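Local coordinates for protein amidohydrolase (Staphylococcus aureus, PDB 3NUR) that is a putative metal-dependent amidohydrolase with a TIM-barrel fold, probably hydrolysing carbon-nitrogen bonds other than peptide bonds in a substrate not yet identified, at residues Ile25-His30 and Arg310-Ala315; Met249-Trp254 and Phe286-Ser291. One frame throughout, in Å; residues are numbered along the deposited sequence.

Overall arrangement
The chain enters the barrel with strand 24-31, whose residues 25-30 form one side of interaction 1. Their partner, 310-315, comes some 280 residues later, between helices 296-306 and 325-328. Interaction 1 therefore closes almost the whole barrel, bringing the first strand against a late segment. Interaction 2 falls within that long loop. It joins strands 249-251 and 286-288 and closes a short loop that contains helices 262-268 and 278-284. The two contacts do not cross, and their centres are about 8 Å apart. Segment 310-315 of interaction 1 runs beside strand 286-288: Arg310 O probably accepts from Ile288 N, and Ala314 packs on Thr289. Glu28 and Ser291 also join them, beside the calcium site.

Interaction 1 (Ile25-His30 and Arg310-Ala315); sequences ITFEEH and RILYAA. With CA (calcium ion), chain B.
Thr26 CA and Ala314 CA lie 4.3 Å apart, and Phe27 N donates to Tyr313 O at 2.9 Å. Nearby, a water accepts from Tyr313 N and lies within hydrogen-bonding reach of Ile25 O. Leu312 CD1 sits over the centre of the Phe27 ring in a CH-pi contact, 3.9 Å from the centroid and only 3° off the ring normal. Tyr313 O lies at the edge of the same ring, in its plane. Here the first strand of the amidohydrolase TIM barrel meets the segment that leads to the metal ligand Asp316. Glu29 bends back at chi2 (-50°), which brings its carboxylate to Ala315. Ala315 N donates to the syn lone pair of Glu29 OE2 at 2.8 Å, nearly straight at 171°. Glu28 N reaches the same oxygen from above the carboxylate plane. Glu29 OE1 accepts from Tyr317 N, so both oxygens of this buried group are engaged. The extended Glu28 packs its CB on Ala314 CB and sends OE1 to calcium at 2.1 Å, while its OE2 bonds Ser291. His30 NE2 binds the ion at 2.3 Å. His192, Asp316 and two waters complete the site.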
loop_
_atom_site.group_PDB
_atom_site.type_symbol
_atom_site.label_atom_id
_atom_site.label_comp_id
_atom_site.label_asym_id
_atom_site.label_seq_id
_atom_site.Cartn_x
_atom_site.Cartn_y
_atom_site.Cartn_z
ATOM N N ILE A 25 5.326 -0.790 -14.090
ATOM C CA ILE A 25 5.747 -0.178 -12.823
ATOM C C ILE A 25 4.922 -0.982 -11.787
ATOM O O ILE A 25 3.692 -1.039 -11.906
ATOM C CB ILE A 25 5.459 1.342 -12.726
ATOM C CG1 ILE A 25 6.188 2.149 -13.832
ATOM C CG2 ILE A 25 5.854 1.877 -11.324
ATOM C CD1 ILE A 25 5.645 3.637 -14.001
ATOM N N THR A 26 5.580 -1.616 -10.804
ATOM C CA THR A 26 4.875 -2.423 -9.791
ATOM C C THR A 26 4.918 -1.684 -8.432
ATOM O O THR A 26 5.976 -1.164 -8.030
ATOM C CB THR A 26 5.326 -3.883 -9.790
ATOM O OG1 THR A 26 6.735 -3.928 -9.637
ATOM C CG2 THR A 26 4.912 -4.660 -11.067
ATOM N N PHE A 27 3.767 -1.618 -7.748
ATOM C CA PHE A 27 3.600 -0.762 -6.573
ATOM C C PHE A 27 3.673 -1.350 -5.163
ATOM O O PHE A 27 3.720 -0.582 -4.191
ATOM C CB PHE A 27 2.337 0.083 -6.750
ATOM C CG PHE A 27 2.528 1.276 -7.651
ATOM C CD1 PHE A 27 2.755 2.541 -7.115
ATOM C CD2 PHE A 27 2.459 1.141 -9.038
ATOM C CE1 PHE A 27 2.939 3.651 -7.947
ATOM C CE2 PHE A 27 2.611 2.258 -9.871
ATOM C CZ PHE A 27 2.845 3.503 -9.318
ATOM N N GLU A 28 3.625 -2.686 -5.030
ATOM C CA GLU A 28 3.654 -3.287 -3.692
ATOM C C GLU A 28 4.750 -4.315 -3.684
ATOM O O GLU A 28 4.489 -5.496 -3.846
ATOM C CB GLU A 28 2.274 -3.890 -3.327
ATOM C CG GLU A 28 2.124 -4.143 -1.829
ATOM C CD GLU A 28 0.890 -4.957 -1.487
ATOM O OE1 GLU A 28 1.051 -6.051 -0.902
ATOM O OE2 GLU A 28 -0.233 -4.528 -1.845
ATOM N N GLU A 29 5.998 -3.849 -3.629
ATOM C CA GLU A 29 7.178 -4.709 -3.745
ATOM C C GLU A 29 8.014 -4.435 -2.511
ATOM O O GLU A 29 8.283 -3.262 -2.204
ATOM C CB GLU A 29 7.905 -4.351 -5.060
ATOM C CG GLU A 29 6.931 -4.163 -6.245
ATOM C CD GLU A 29 5.892 -5.255 -6.491
ATOM O OE1 GLU A 29 6.252 -6.453 -6.433
ATOM O OE2 GLU A 29 4.711 -4.915 -6.741
ATOM N N HIS A 30 8.365 -5.507 -1.780
ATOM C CA HIS A 30 8.964 -5.368 -0.464
ATOM C C HIS A 30 10.417 -5.695 -0.301
ATOM O O HIS A 30 10.966 -6.548 -0.996
ATOM C CB HIS A 30 8.145 -6.184 0.551
ATOM C CG HIS A 30 6.683 -5.829 0.561
ATOM N ND1 HIS A 30 6.240 -4.598 1.033
ATOM C CD2 HIS A 30 5.607 -6.569 0.190
ATOM C CE1 HIS A 30 4.918 -4.618 0.920
ATOM N NE2 HIS A 30 4.489 -5.778 0.412
ATOM N N ARG A 310 -7.808 4.263 -12.338
ATOM C CA ARG A 310 -7.503 4.146 -10.909
ATOM C C ARG A 310 -6.830 2.832 -10.549
ATOM O O ARG A 310 -6.622 2.555 -9.363
ATOM C CB ARG A 310 -8.804 4.360 -10.074
ATOM C CG ARG A 310 -9.572 5.667 -10.376
ATOM C CD ARG A 310 -8.737 6.948 -10.333
ATOM N NE ARG A 310 -8.221 7.199 -8.987
ATOM C CZ ARG A 310 -7.704 8.360 -8.591
ATOM N NH1 ARG A 310 -7.626 9.382 -9.437
ATOM N NH2 ARG A 310 -7.266 8.508 -7.347
ATOM N N ILE A 311 -6.450 2.034 -11.554
ATOM C CA ILE A 311 -5.815 0.742 -11.294
ATOM C C ILE A 311 -4.313 0.798 -11.546
ATOM O O ILE A 311 -3.868 1.226 -12.615
ATOM C CB ILE A 311 -6.511 -0.407 -12.090
ATOM C CG1 ILE A 311 -8.035 -0.476 -11.766
ATOM C CG2 ILE A 311 -5.827 -1.763 -11.852
ATOM C CD1 ILE A 311 -8.830 -1.340 -12.754
ATOM N N LEU A 312 -3.542 0.346 -10.558
ATOM C CA LEU A 312 -2.082 0.264 -10.648
ATOM C C LEU A 312 -1.670 -1.195 -10.576
ATOM O O LEU A 312 -2.441 -2.004 -10.088
ATOM C CB LEU A 312 -1.407 1.055 -9.504
ATOM C CG LEU A 312 -1.722 2.540 -9.408
ATOM C CD1 LEU A 312 -1.117 3.140 -8.128
ATOM C CD2 LEU A 312 -1.252 3.294 -10.649
ATOM N N TYR A 313 -0.489 -1.545 -11.101
ATOM C CA TYR A 313 -0.026 -2.928 -11.093
ATOM C C TYR A 313 0.872 -3.198 -9.886
ATOM O O TYR A 313 1.465 -2.269 -9.343
ATOM C CB TYR A 313 0.660 -3.256 -12.433
ATOM C CG TYR A 313 0.504 -4.685 -12.908
ATOM C CD1 TYR A 313 -0.660 -5.406 -12.651
ATOM C CD2 TYR A 313 1.504 -5.302 -13.661
ATOM C CE1 TYR A 313 -0.829 -6.708 -13.132
ATOM C CE2 TYR A 313 1.347 -6.602 -14.148
ATOM C CZ TYR A 313 0.184 -7.304 -13.872
ATOM O OH TYR A 313 0.039 -8.592 -14.335
ATOM N N ALA A 314 0.898 -4.442 -9.414
ATOM C CA ALA A 314 1.676 -4.832 -8.218
ATOM C C ALA A 314 1.748 -6.344 -8.143
ATOM O O ALA A 314 0.780 -7.016 -8.503
ATOM C CB ALA A 314 1.017 -4.289 -6.951
ATOM N N ALA A 315 2.873 -6.877 -7.638
ATOM C CA ALA A 315 3.103 -8.320 -7.538
ATOM C C ALA A 315 3.164 -8.858 -6.111
ATOM O O ALA A 315 3.081 -10.070 -5.936
ATOM C CB ALA A 315 4.428 -8.668 -8.226
HETATM CA CA CA B . 2.411 -6.847 0.561
HETATM O O HOH W 1 1.330 0.159 -12.698
HETATM O O HOH W 2 0.737 -8.223 0.809
HETATM O O HOH W 3 3.205 -8.000 2.331
#

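Interaction 2 (Met249-Trp254 and Phe286-Ser291); sequences MIIGHW and FYITPS
This is a parallel strand pair, 249-251 with 286-288, in the wall of the TIM barrel, continued past the strand ends by the loops near the metal site. The strand axes approach to 4.6 Å at 27°. Tyr287 N donates to Met249 O, Ile251 N to Tyr287 O and Thr289 N to Ile251 O. On the face of Ile250 and Tyr287, Ile250 CG2 touches Tyr287 CB; past the strand end it also meets Thr289 CG2 at 3.6 Å. On the other, the CB of selenomethionine Met249 lies over one face of the Phe286 ring, toward its rim. Ile251 CD1 approaches that ring obliquely. Ile251 CG1 stands between its own backbone N and carbonyl carbon (chi1 54°), and there it meets Ile288 CG1. Helix 223-237 packs against Met249 and Phe286.

Beyond the strands, Trp254 N donates to Thr289 O at 2.9 Å. The indole lies against Pro290, whose CB sits over the six-membered ring, 3.7 Å from its centroid and offset toward the rim. Trp254 NE1 donates to Met293 O. Ser291 OG accepts from His253 N at 2.8 Å and also bonds Glu28 OE2, a second-shell link to the calcium ligand. Ser291 OG sits over the centre of one face of the His253 ring, and Ser291 CB makes a CH-pi contact with the same face, 22° off the normal. His253 ND1 bonds Glu256, and the nearest atom of the His253 side chain is about 5 Å from the calcium. In the plane of this ring, a water joins His253 NE2, at 2.8 Å, to Ser291 O.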
loop_
_atom_site.group_PDB
_atom_site.type_symbol
_atom_site.label_atom_id
_atom_site.label_comp_id
_atom_site.label_asym_id
_atom_site.label_seq_id
_atom_site.Cartn_x
_atom_site.Cartn_y
_atom_site.Cartn_z
HETATM N N MSE A 249 -4.515 8.033 -2.087
HETATM C CA MSE A 249 -4.044 6.870 -1.370
HETATM C C MSE A 249 -4.088 5.654 -2.251
HETATM O O MSE A 249 -4.789 5.676 -3.264
HETATM C CB MSE A 249 -4.770 6.725 -0.045
HETATM C CG MSE A 249 -4.200 7.801 0.901
HETATM SE SE MSE A 249 -4.914 7.723 2.515
HETATM C CE MSE A 249 -3.993 6.068 3.102
ATOM N N ILE A 250 -3.272 4.636 -1.935
ATOM C CA ILE A 250 -3.242 3.388 -2.698
ATOM C C ILE A 250 -3.570 2.227 -1.743
ATOM O O ILE A 250 -3.100 2.199 -0.608
ATOM C CB ILE A 250 -1.880 3.141 -3.412
ATOM C CG1 ILE A 250 -1.349 4.428 -4.122
ATOM C CG2 ILE A 250 -2.016 1.976 -4.409
ATOM C CD1 ILE A 250 0.150 4.367 -4.491
ATOM N N ILE A 251 -4.397 1.288 -2.208
ATOM C CA ILE A 251 -4.736 0.075 -1.468
ATOM C C ILE A 251 -4.598 -1.116 -2.393
ATOM O O ILE A 251 -4.924 -1.021 -3.571
ATOM C CB ILE A 251 -6.107 0.114 -0.771
ATOM C CG1 ILE A 251 -7.258 0.460 -1.767
ATOM C CG2 ILE A 251 -6.056 1.038 0.493
ATOM C CD1 ILE A 251 -8.697 0.491 -1.104
ATOM N N GLY A 252 -4.112 -2.215 -1.842
ATOM C CA GLY A 252 -3.882 -3.449 -2.571
ATOM C C GLY A 252 -5.007 -4.442 -2.447
ATOM O O GLY A 252 -6.129 -4.086 -2.076
ATOM N N HIS A 253 -4.712 -5.703 -2.791
ATOM C CA HIS A 253 -5.646 -6.830 -2.728
ATOM C C HIS A 253 -7.014 -6.491 -3.294
ATOM O O HIS A 253 -8.064 -6.841 -2.707
ATOM C CB HIS A 253 -5.679 -7.406 -1.299
ATOM C CG HIS A 253 -4.290 -7.621 -0.775
ATOM N ND1 HIS A 253 -3.636 -6.644 -0.030
ATOM C CD2 HIS A 253 -3.432 -8.637 -1.015
ATOM C CE1 HIS A 253 -2.407 -7.108 0.160
ATOM N NE2 HIS A 253 -2.249 -8.312 -0.392
ATOM N N TRP A 254 -6.992 -5.843 -4.487
ATOM C CA TRP A 254 -8.183 -5.454 -5.237
ATOM C C TRP A 254 -9.131 -4.501 -4.484
ATOM O O TRP A 254 -10.337 -4.464 -4.758
ATOM C CB TRP A 254 -8.920 -6.716 -5.768
ATOM C CG TRP A 254 -8.146 -7.500 -6.796
ATOM C CD1 TRP A 254 -7.749 -8.802 -6.703
ATOM C CD2 TRP A 254 -7.738 -7.046 -8.099
ATOM N NE1 TRP A 254 -7.097 -9.184 -7.857
ATOM C CE2 TRP A 254 -7.097 -8.133 -8.740
ATOM C CE3 TRP A 254 -7.878 -5.835 -8.799
ATOM C CZ2 TRP A 254 -6.595 -8.045 -10.043
ATOM C CZ3 TRP A 254 -7.321 -5.727 -10.069
ATOM C CH2 TRP A 254 -6.688 -6.820 -10.676
ATOM N N PHE A 286 -8.494 7.369 -4.496
ATOM C CA PHE A 286 -7.824 6.093 -4.250
ATOM C C PHE A 286 -7.382 5.459 -5.541
ATOM O O PHE A 286 -8.003 5.673 -6.580
ATOM C CB PHE A 286 -8.776 5.099 -3.525
ATOM C CG PHE A 286 -8.833 5.282 -2.027
ATOM C CD1 PHE A 286 -8.115 4.442 -1.178
ATOM C CD2 PHE A 286 -9.597 6.305 -1.462
ATOM C CE1 PHE A 286 -8.144 4.627 0.213
ATOM C CE2 PHE A 286 -9.637 6.483 -0.068
ATOM C CZ PHE A 286 -8.924 5.634 0.757
ATOM N N TYR A 287 -6.314 4.642 -5.461
ATOM C CA TYR A 287 -5.847 3.792 -6.557
ATOM C C TYR A 287 -5.913 2.376 -5.992
ATOM O O TYR A 287 -5.722 2.177 -4.792
ATOM C CB TYR A 287 -4.391 4.087 -6.959
ATOM C CG TYR A 287 -4.270 5.347 -7.779
ATOM C CD1 TYR A 287 -4.286 5.300 -9.173
ATOM C CD2 TYR A 287 -4.143 6.588 -7.166
ATOM C CE1 TYR A 287 -4.156 6.460 -9.932
ATOM C CE2 TYR A 287 -4.003 7.754 -7.915
ATOM C CZ TYR A 287 -4.022 7.686 -9.300
ATOM O OH TYR A 287 -3.872 8.834 -10.036
ATOM N N ILE A 288 -6.182 1.409 -6.838
ATOM C CA ILE A 288 -6.284 0.024 -6.366
ATOM C C ILE A 288 -5.235 -0.840 -7.092
ATOM O O ILE A 288 -5.057 -0.693 -8.302
ATOM C CB ILE A 288 -7.736 -0.490 -6.592
ATOM C CG1 ILE A 288 -8.734 0.169 -5.600
ATOM C CG2 ILE A 288 -7.810 -2.034 -6.540
ATOM C CD1 ILE A 288 -10.214 -0.062 -5.905
ATOM N N THR A 289 -4.627 -1.802 -6.374
ATOM C CA THR A 289 -3.682 -2.739 -6.987
ATOM C C THR A 289 -4.112 -4.194 -6.721
ATOM O O THR A 289 -4.884 -4.432 -5.787
ATOM C CB THR A 289 -2.196 -2.526 -6.520
ATOM O OG1 THR A 289 -1.866 -3.383 -5.405
ATOM C CG2 THR A 289 -1.799 -1.071 -6.278
ATOM N N PRO A 290 -3.575 -5.169 -7.498
ATOM C CA PRO A 290 -3.937 -6.576 -7.279
ATOM C C PRO A 290 -3.103 -7.254 -6.193
ATOM O O PRO A 290 -3.450 -8.358 -5.782
ATOM C CB PRO A 290 -3.598 -7.242 -8.621
ATOM C CG PRO A 290 -3.080 -6.170 -9.524
ATOM C CD PRO A 290 -2.705 -5.019 -8.686
ATOM N N SER A 291 -1.945 -6.659 -5.797
ATOM C CA SER A 291 -0.978 -7.300 -4.872
ATOM C C SER A 291 -0.646 -8.750 -5.287
ATOM O O SER A 291 -0.672 -9.655 -4.446
ATOM C CB SER A 291 -1.498 -7.284 -3.436
ATOM O OG SER A 291 -1.973 -6.011 -3.058
HETATM O O HOH W 4 -0.772 -10.386 -1.619
#